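Local coordinates for protein CofB (Escherichia coli, PDB 5AX6) that serves as the minor pilin subunit of the type IVb pilus CFA/III and forms a homotrimer that probably takes part in pilus assembly, at the interface of chains A and B. Residues are numbered along the deposited sequence; one frame, centred on the assembly and turned at random. Chains: chain A/B, CofB.

Contact 1: the interface of chains A and B. Residues chain A 279, 281, 298-300, 308-310; chain B 287, 289, 291.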
loop_
_atom_site.group_PDB
_atom_site.type_symbol
_atom_site.label_atom_id
_atom_site.label_comp_id
_atom_site.label_asym_id
_atom_site.label_seq_id
_atom_site.Cartn_x
_atom_site.Cartn_y
_atom_site.Cartn_z
ATOM N N ASN A 279 -2.232 -16.849 7.095
ATOM C CA ASN A 279 -2.076 -16.260 5.768
ATOM C C ASN A 279 -3.064 -15.117 5.610
ATOM O O ASN A 279 -4.134 -15.294 5.035
ATOM C CB ASN A 279 -2.277 -17.328 4.682
ATOM C CG ASN A 279 -2.060 -16.798 3.272
ATOM O OD1 ASN A 279 -1.672 -15.645 3.066
ATOM N ND2 ASN A 279 -2.303 -17.657 2.287
ATOM N N PRO A 281 -2.364 -11.309 4.686
ATOM C CA PRO A 281 -1.470 -10.174 4.425
ATOM C C PRO A 281 -2.195 -8.864 4.659
ATOM O O PRO A 281 -3.382 -8.749 4.344
ATOM C CB PRO A 281 -1.096 -10.349 2.951
ATOM C CG PRO A 281 -2.224 -11.140 2.369
ATOM C CD PRO A 281 -2.659 -12.074 3.466
ATOM N N GLN A 298 -6.365 -9.071 4.135
ATOM C CA GLN A 298 -7.119 -10.015 3.327
ATOM C C GLN A 298 -7.399 -11.273 4.133
ATOM O O GLN A 298 -6.481 -11.861 4.709
ATOM C CB GLN A 298 -6.373 -10.380 2.047
ATOM C CG GLN A 298 -7.251 -11.173 1.072
ATOM C CD GLN A 298 -6.479 -11.610 -0.157
ATOM O OE1 GLN A 298 -5.250 -11.653 -0.135
ATOM N NE2 GLN A 298 -7.195 -11.935 -1.236
ATOM N N ILE A 299 -8.663 -11.675 4.184
ATOM C CA ILE A 299 -9.054 -12.851 4.958
ATOM C C ILE A 299 -9.907 -13.802 4.107
ATOM O O ILE A 299 -10.454 -13.421 3.071
ATOM C CB ILE A 299 -9.831 -12.466 6.238
ATOM C CG1 ILE A 299 -11.111 -11.709 5.879
ATOM C CG2 ILE A 299 -8.942 -11.658 7.193
ATOM C CD1 ILE A 299 -11.980 -11.365 7.072
ATOM N N GLU A 300 -10.002 -15.052 4.542
ATOM C CA GLU A 300 -10.770 -16.041 3.810
ATOM C C GLU A 300 -12.255 -15.800 4.011
ATOM O O GLU A 300 -12.677 -15.341 5.071
ATOM C CB GLU A 300 -10.405 -17.454 4.276
ATOM C CG GLU A 300 -9.027 -17.903 3.866
ATOM C CD GLU A 300 -8.969 -18.419 2.432
ATOM O OE1 GLU A 300 -9.958 -18.256 1.673
ATOM O OE2 GLU A 300 -7.923 -18.999 2.065
ATOM N N ASP A 308 -15.191 -21.032 -2.238
ATOM C CA ASP A 308 -14.038 -20.359 -1.667
ATOM C C ASP A 308 -13.865 -18.966 -2.258
ATOM O O ASP A 308 -14.002 -18.760 -3.466
ATOM C CB ASP A 308 -12.771 -21.182 -1.892
ATOM C CG ASP A 308 -11.565 -20.600 -1.177
ATOM O OD1 ASP A 308 -11.757 -19.897 -0.157
ATOM O OD2 ASP A 308 -10.425 -20.849 -1.634
ATOM N N ALA A 309 -13.566 -18.008 -1.388
ATOM C CA ALA A 309 -13.356 -16.635 -1.817
ATOM C C ALA A 309 -12.532 -15.894 -0.767
ATOM O O ALA A 309 -12.001 -16.493 0.161
ATOM C CB ALA A 309 -14.707 -15.933 -2.055
ATOM N N SER A 310 -12.413 -14.586 -0.910
ATOM C CA SER A 310 -11.752 -13.810 0.126
ATOM C C SER A 310 -12.358 -12.416 0.163
ATOM O O SER A 310 -13.155 -12.055 -0.699
ATOM C CB SER A 310 -10.230 -13.728 -0.100
ATOM O OG SER A 310 -9.921 -12.981 -1.267
ATOM N N LEU B 287 -3.814 -14.236 -1.332
ATOM C CA LEU B 287 -3.648 -15.359 -0.415
ATOM C C LEU B 287 -2.911 -16.518 -1.076
ATOM O O LEU B 287 -2.337 -17.371 -0.392
ATOM C CB LEU B 287 -5.009 -15.849 0.077
ATOM C CG LEU B 287 -5.842 -14.854 0.877
ATOM C CD1 LEU B 287 -7.171 -15.495 1.270
ATOM C CD2 LEU B 287 -5.092 -14.410 2.107
ATOM N N THR B 289 -4.314 -19.003 -2.560
ATOM C CA THR B 289 -5.002 -20.225 -2.147
ATOM C C THR B 289 -6.097 -20.600 -3.129
ATOM O O THR B 289 -7.102 -21.198 -2.745
ATOM C CB THR B 289 -5.629 -20.102 -0.747
ATOM O OG1 THR B 289 -6.477 -18.946 -0.698
ATOM C CG2 THR B 289 -4.552 -20.001 0.325
ATOM N N THR B 291 -7.967 -18.553 -5.351
ATOM C CA THR B 291 -8.978 -17.602 -5.812
ATOM C C THR B 291 -8.319 -16.276 -6.165
ATOM O O THR B 291 -7.142 -16.075 -5.887
ATOM C CB THR B 291 -10.093 -17.395 -4.758
ATOM O OG1 THR B 291 -9.547 -16.792 -3.577
ATOM C CG2 THR B 291 -10.708 -18.739 -4.375
HETATM O O HOH W 1 -6.063 -14.188 -3.302
HETATM O O HOH W 2 -10.314 -14.276 -3.690
#

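Contact 2: the interface of chains A and B. Residues chain A 243-245, 259-261, 268; chain B 248, 257, 259, 270.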
loop_
_atom_site.group_PDB
_atom_site.type_symbol
_atom_site.label_atom_id
_atom_site.label_comp_id
_atom_site.label_asym_id
_atom_site.label_seq_id
_atom_site.Cartn_x
_atom_site.Cartn_y
_atom_site.Cartn_z
ATOM N N ALA A 243 12.834 -3.532 -9.131
ATOM C CA ALA A 243 12.825 -4.682 -8.243
ATOM C C ALA A 243 11.933 -5.815 -8.770
ATOM O O ALA A 243 10.759 -5.595 -9.124
ATOM C CB ALA A 243 12.358 -4.259 -6.850
ATOM N N ASP A 244 12.465 -7.030 -8.780
ATOM C CA ASP A 244 11.631 -8.204 -9.041
ATOM C C ASP A 244 10.609 -8.364 -7.935
ATOM O O ASP A 244 9.462 -8.742 -8.171
ATOM C CB ASP A 244 12.462 -9.476 -9.126
ATOM C CG ASP A 244 13.380 -9.501 -10.338
ATOM O OD1 ASP A 244 13.244 -8.631 -11.222
ATOM O OD2 ASP A 244 14.239 -10.403 -10.390
ATOM N N LYS A 245 11.057 -8.120 -6.710
ATOM C CA LYS A 245 10.197 -8.152 -5.537
ATOM C C LYS A 245 10.915 -7.413 -4.428
ATOM O O LYS A 245 12.098 -7.130 -4.546
ATOM C CB LYS A 245 9.875 -9.592 -5.101
ATOM C CG LYS A 245 11.076 -10.373 -4.553
ATOM C CD LYS A 245 10.684 -11.801 -4.163
ATOM C CE LYS A 245 11.848 -12.550 -3.526
ATOM N NZ LYS A 245 11.477 -13.939 -3.112
ATOM N N LEU A 259 6.216 -7.496 -1.599
ATOM C CA LEU A 259 5.536 -6.799 -2.680
ATOM C C LEU A 259 6.162 -7.154 -4.031
ATOM O O LEU A 259 7.383 -7.123 -4.173
ATOM C CB LEU A 259 5.611 -5.285 -2.480
ATOM C CG LEU A 259 4.774 -4.640 -1.390
ATOM C CD1 LEU A 259 5.178 -3.165 -1.271
ATOM C CD2 LEU A 259 3.279 -4.778 -1.724
ATOM N N ALA A 260 5.324 -7.457 -5.017
ATOM C CA ALA A 260 5.784 -7.712 -6.378
ATOM C C ALA A 260 4.697 -7.305 -7.357
ATOM O O ALA A 260 3.518 -7.285 -7.001
ATOM C CB ALA A 260 6.145 -9.173 -6.566
ATOM N N ALA A 261 5.088 -6.993 -8.589
ATOM C CA ALA A 261 4.125 -6.600 -9.613
ATOM C C ALA A 261 3.467 -7.828 -10.237
ATOM O O ALA A 261 4.114 -8.851 -10.397
ATOM C CB ALA A 261 4.808 -5.784 -10.684
ATOM N N LEU A 268 0.593 -3.664 -7.863
ATOM C CA LEU A 268 1.544 -4.206 -6.891
ATOM C C LEU A 268 0.777 -5.126 -5.958
ATOM O O LEU A 268 -0.288 -4.747 -5.459
ATOM C CB LEU A 268 2.211 -3.107 -6.058
ATOM C CG LEU A 268 3.340 -2.233 -6.576
ATOM C CD1 LEU A 268 3.816 -1.325 -5.429
ATOM C CD2 LEU A 268 4.479 -3.090 -7.104
ATOM N N TRP B 248 8.781 -1.617 -9.908
ATOM C CA TRP B 248 8.866 -3.075 -9.916
ATOM C C TRP B 248 9.031 -3.589 -11.353
ATOM O O TRP B 248 8.659 -2.907 -12.302
ATOM C CB TRP B 248 7.624 -3.692 -9.245
ATOM C CG TRP B 248 7.792 -3.864 -7.744
ATOM C CD1 TRP B 248 8.109 -5.025 -7.079
ATOM C CD2 TRP B 248 7.711 -2.838 -6.739
ATOM N NE1 TRP B 248 8.214 -4.784 -5.733
ATOM C CE2 TRP B 248 7.960 -3.454 -5.494
ATOM C CE3 TRP B 248 7.432 -1.462 -6.770
ATOM C CZ2 TRP B 248 7.957 -2.740 -4.285
ATOM C CZ3 TRP B 248 7.422 -0.753 -5.562
ATOM C CH2 TRP B 248 7.675 -1.395 -4.339
ATOM N N PRO B 257 4.583 -0.990 -11.608
ATOM C CA PRO B 257 4.180 0.237 -10.906
ATOM C C PRO B 257 5.324 0.850 -10.121
ATOM O O PRO B 257 6.305 0.158 -9.819
ATOM C CB PRO B 257 3.076 -0.238 -9.956
ATOM C CG PRO B 257 2.633 -1.566 -10.498
ATOM C CD PRO B 257 3.846 -2.170 -11.125
ATOM N N LEU B 259 6.342 3.494 -6.705
ATOM C CA LEU B 259 6.006 4.223 -5.491
ATOM C C LEU B 259 6.989 5.373 -5.261
ATOM O O LEU B 259 8.200 5.179 -5.348
ATOM C CB LEU B 259 6.035 3.295 -4.276
ATOM C CG LEU B 259 4.928 2.271 -4.100
ATOM C CD1 LEU B 259 5.296 1.349 -2.930
ATOM C CD2 LEU B 259 3.590 2.984 -3.843
ATOM N N LEU B 270 1.287 5.755 -5.568
ATOM C CA LEU B 270 1.397 4.683 -6.540
ATOM C C LEU B 270 0.990 5.178 -7.923
ATOM O O LEU B 270 -0.087 5.752 -8.080
ATOM C CB LEU B 270 0.501 3.513 -6.125
ATOM C CG LEU B 270 0.452 2.315 -7.071
ATOM C CD1 LEU B 270 1.782 1.584 -7.044
ATOM C CD2 LEU B 270 -0.709 1.375 -6.710
#

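Contact 3: the interface of chains A and B. Residues chain A 242-244; chain B 247-249.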
loop_
_atom_site.group_PDB
_atom_site.type_symbol
_atom_site.label_atom_id
_atom_site.label_comp_id
_atom_site.label_asym_id
_atom_site.label_seq_id
_atom_site.Cartn_x
_atom_site.Cartn_y
_atom_site.Cartn_z
ATOM N N GLY A 242 14.922 -1.531 -11.340
ATOM C CA GLY A 242 13.664 -2.164 -10.949
ATOM C C GLY A 242 13.834 -3.323 -9.982
ATOM O O GLY A 242 14.850 -4.029 -10.002
ATOM N N ALA A 243 12.834 -3.532 -9.131
ATOM C CA ALA A 243 12.825 -4.682 -8.243
ATOM C C ALA A 243 11.933 -5.815 -8.770
ATOM O O ALA A 243 10.759 -5.595 -9.124
ATOM C CB ALA A 243 12.358 -4.259 -6.850
ATOM N N ASP A 244 12.465 -7.030 -8.780
ATOM C CA ASP A 244 11.631 -8.204 -9.041
ATOM C C ASP A 244 10.609 -8.364 -7.935
ATOM O O ASP A 244 9.462 -8.742 -8.171
ATOM C CB ASP A 244 12.462 -9.476 -9.126
ATOM C CG ASP A 244 13.380 -9.501 -10.338
ATOM O OD1 ASP A 244 13.244 -8.631 -11.222
ATOM O OD2 ASP A 244 14.239 -10.403 -10.390
ATOM N N CYS B 247 10.413 1.244 -8.418
ATOM C CA CYS B 247 9.550 0.635 -9.437
ATOM C C CYS B 247 9.800 -0.861 -9.509
ATOM O O CYS B 247 10.902 -1.326 -9.214
ATOM C CB CYS B 247 9.794 1.277 -10.809
ATOM S SG CYS B 247 9.612 3.079 -10.810
ATOM N N TRP B 248 8.781 -1.617 -9.908
ATOM C CA TRP B 248 8.866 -3.075 -9.916
ATOM C C TRP B 248 9.031 -3.589 -11.353
ATOM O O TRP B 248 8.659 -2.907 -12.302
ATOM C CB TRP B 248 7.624 -3.692 -9.245
ATOM C CG TRP B 248 7.792 -3.864 -7.744
ATOM C CD1 TRP B 248 8.109 -5.025 -7.079
ATOM C CD2 TRP B 248 7.711 -2.838 -6.739
ATOM N NE1 TRP B 248 8.214 -4.784 -5.733
ATOM C CE2 TRP B 248 7.960 -3.454 -5.494
ATOM C CE3 TRP B 248 7.432 -1.462 -6.770
ATOM C CZ2 TRP B 248 7.957 -2.740 -4.285
ATOM C CZ3 TRP B 248 7.422 -0.753 -5.562
ATOM C CH2 TRP B 248 7.675 -1.395 -4.339
ATOM N N ASN B 249 9.612 -4.775 -11.501
ATOM C CA ASN B 249 9.836 -5.366 -12.821
ATOM C C ASN B 249 8.707 -6.288 -13.257
ATOM O O ASN B 249 8.029 -6.883 -12.428
ATOM C CB ASN B 249 11.125 -6.195 -12.847
ATOM C CG ASN B 249 12.382 -5.370 -12.668
ATOM O OD1 ASN B 249 12.481 -4.225 -13.129
ATOM N ND2 ASN B 249 13.379 -5.977 -12.031
HETATM O O HOH W 3 7.698 -7.392 -9.804
HETATM O O HOH W 4 16.121 -4.890 -12.272
#

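Contact 4: the interface of chains A and B. Residues chain A 425-427; chain B 445-446, 492.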
loop_
_atom_site.group_PDB
_atom_site.type_symbol
_atom_site.label_atom_id
_atom_site.label_comp_id
_atom_site.label_asym_id
_atom_site.label_seq_id
_atom_site.Cartn_x
_atom_site.Cartn_y
_atom_site.Cartn_z
ATOM N N SER A 425 -41.912 15.859 17.322
ATOM C CA SER A 425 -40.817 15.239 18.077
ATOM C C SER A 425 -41.100 13.775 18.348
ATOM O O SER A 425 -42.027 13.440 19.078
ATOM C CB SER A 425 -40.578 15.968 19.397
ATOM O OG SER A 425 -40.276 17.331 19.157
ATOM N N LEU A 426 -40.287 12.910 17.752
ATOM C CA LEU A 426 -40.500 11.470 17.830
ATOM C C LEU A 426 -40.582 10.954 19.276
ATOM O O LEU A 426 -41.317 10.012 19.566
ATOM C CB LEU A 426 -39.371 10.754 17.077
ATOM C CG LEU A 426 -39.346 9.224 17.094
ATOM C CD1 LEU A 426 -40.647 8.642 16.520
ATOM C CD2 LEU A 426 -38.103 8.734 16.341
ATOM N N ALA A 427 -39.834 11.575 20.183
ATOM C CA ALA A 427 -39.813 11.113 21.575
ATOM C C ALA A 427 -41.087 11.486 22.337
ATOM O O ALA A 427 -41.340 10.963 23.430
ATOM C CB ALA A 427 -38.583 11.665 22.303
ATOM N N GLN B 445 -43.969 6.175 19.198
ATOM C CA GLN B 445 -42.994 6.943 19.955
ATOM C C GLN B 445 -41.724 6.134 20.149
ATOM O O GLN B 445 -41.781 4.918 20.352
ATOM C CB GLN B 445 -43.576 7.338 21.318
ATOM C CG GLN B 445 -42.739 8.328 22.131
ATOM C CD GLN B 445 -43.538 8.880 23.307
ATOM O OE1 GLN B 445 -44.525 9.594 23.117
ATOM N NE2 GLN B 445 -43.133 8.533 24.516
ATOM N N VAL B 446 -40.591 6.819 20.082
ATOM C CA VAL B 446 -39.302 6.209 20.337
ATOM C C VAL B 446 -38.620 6.982 21.438
ATOM O O VAL B 446 -38.483 8.204 21.343
ATOM C CB VAL B 446 -38.410 6.200 19.070
ATOM C CG1 VAL B 446 -36.975 5.783 19.416
ATOM C CG2 VAL B 446 -39.028 5.271 17.999
ATOM N N THR B 492 -34.352 12.966 18.170
ATOM C CA THR B 492 -35.391 13.833 18.774
ATOM C C THR B 492 -35.140 14.279 20.222
ATOM O O THR B 492 -34.879 13.459 21.111
ATOM C CB THR B 492 -36.777 13.136 18.747
ATOM O OG1 THR B 492 -37.627 13.669 19.770
ATOM C CG2 THR B 492 -36.628 11.688 18.956
#

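Contact 1: the interface of chains A and B
The beta-repeat region of CofB, a type IVb minor pilin, makes this contact within the homotrimer. B:Leu287, in a loop, enters a groove of chain A lined by A:Asn279, A:Pro281 and strands 294-302 and 308-315. Its two methyls part ways. CD1 turns to the carboxylate of A:Glu300, 3.6 Å from CD, and to CB of A:Ser310. CD2 turns to CD of the A:Pro281 ring. The amide end of A:Gln298 meets the leucine tip to tip, with CD 3.5 Å from CG of B:Leu287. The glutamine is extended, with CG anti to the backbone N (chi1 -170°). Its NE2 donates to OG of A:Ser310 at 2.9 Å, which helps fix the amide's rotation. A water joins the same NE2 to the backbone N of B:Leu287. An alanine in place of A:Gln298 would probably open a gap beside the leucine and leave the A:Ser310 hydroxyl without this donor. The backbone of B:Leu287 is held as well. ND2 of A:Asn279 gives its O a hydrogen bond of 2.7 Å, in the carbonyl plane and on a lone pair. Further along, OG1 of B:Thr289 donates to OE2 of A:Glu300 at 3.1 Å, on the syn side of the carboxylate, tilted from its plane. CG2 of B:Thr291 rests 3.4 Å from the backbone O of A:Asp308. OG1 of B:Thr291 shares a second water with OG of A:Ser310.

Contact 2: the interface of chains A and B
A:Leu268 packs its CD2 methyl over one face of the B:Trp248 indole. CD2 lies 3.6 Å from the centroid of the five-membered ring and 3.7 Å from that of the six-membered ring, a CH-pi contact with both. The two side chains cross at about a right angle. The other methyl, CD1, reaches the rim of the ring, 3.7 Å from CZ3 of B:Trp248. It also touches CD1 of B:Leu259 and CD1 of B:Leu270. B:Pro257 runs past A:Leu268 in the opposite direction, with its CB 3.9 Å from CG of the leucine. CD of the same proline meets CB of A:Ala261. The far face of the indole has CB of A:Ala243 above its rim. Chain A thus packs closely on one face and loosely over the rim of the other. Chi1 of -89° and chi2 of -100° set the indole with its N-H toward strand 258-261 of chain A. There NE1 of B:Trp248 donates to the backbone O of A:Leu259 at 2.9 Å. The bond is bent, 134° at H, and the donor sits above the carbonyl plane. Beside it, CA of A:Ala260 is 3.6 Å from CD1 of the ring. The tryptophan lies in a loop of chain B, and strands 258-261 and 267-271 of chain A receive it in the beta-repeat region.

Contact 3: the interface of chains A and B
A:Asp244 and B:Asn249 both hold CG anti to the carbonyl carbon, with chi1 of A:Asp244 at -67°, and these torsions bring carboxylate and amide together across the interface. Their planes are turned 66° apart. ND2 of B:Asn249 donates to OD1 of A:Asp244 at 2.8 Å. The bond is nearly straight, 171° at H, and meets the oxygen nearly along its C-O bond. The oxygen also lies in the amide plane of the asparagine. A water bridges ND2 to the backbone O of A:Gly242, which itself lies 3.2 Å from ND2. The carboxylate would probably favour this turn of the amide, with its N-H groups facing chain A. An alanine in place of B:Asn249 would probably leave OD1 of A:Asp244 without this donor and the A:Gly242 water less firmly held. Backbone bonds run alongside. N of A:Ala243 donates to O of B:Cys247 at 2.9 Å. N of B:Asn249 donates to O of A:Ala243 at 2.8 Å. They form a short parallel beta bridge centred on A:Ala243 and B:Trp248. A second water joins the backbone O of A:Asp244, 2.8 Å away, to the backbone O of B:Asn249. The site pairs a loop of chain A just before strand 246-247 with the end of that strand, and the loop following it, in chain B.

Contact 4: the interface of chains A and B
OG1 of B:Thr492 accepts a hydrogen bond from the backbone N of A:Ala427 at 3.1 Å. The bond is fairly straight, 160° at H. The hydroxyl is anti to the threonine's own backbone N (chi1 156°), which turns it toward the start of 3-10 helix 426-428. The methyl CG2 of B:Thr492 lies beside the same turn, 3.5 Å from CB of A:Leu426, a tight contact. It also approaches CB of A:Ala427. The threonine therefore covers the turn with both branches, one polar and one apolar. A:Leu426 has CG anti to its backbone N (chi1 177°), and this carries its branched end to B:Val446. CG and CD2 of the leucine both come within 3.7 Å of CB of the valine. A weak hydrogen bond of 3.3 Å runs from the backbone N of B:Val446 to the backbone O of A:Leu426. B:Gln445 passes next to the turn, with its CG 3.4 Å from that same oxygen. The turn of chain A is thus flanked by two separate segments of chain B. One is strand 438-448, which bears B:Gln445 and B:Val446. The other is the extreme C-terminus at B:Thr492, beyond strand 478-487, and both belong to the C-terminal region of the protein.

Contact 2 and contact 3 lie side by side, with the centres of their C-alpha atoms about 5 Å apart. They share A:Ala243, A:Asp244 and B:Trp248, so they are two faces of one junction. Contact 1 is about 20 Å from contact 2 and about 25 Å from contact 3. Contact 4 stands apart, about 45 Å from contact 1 and about 61 Å from contact 3. The chains therefore meet at widely spaced points along their length, in the beta-repeat and C-terminal regions. The assembly holds three CofB copies, and this spread of contacts probably helps keep the homotrimer together.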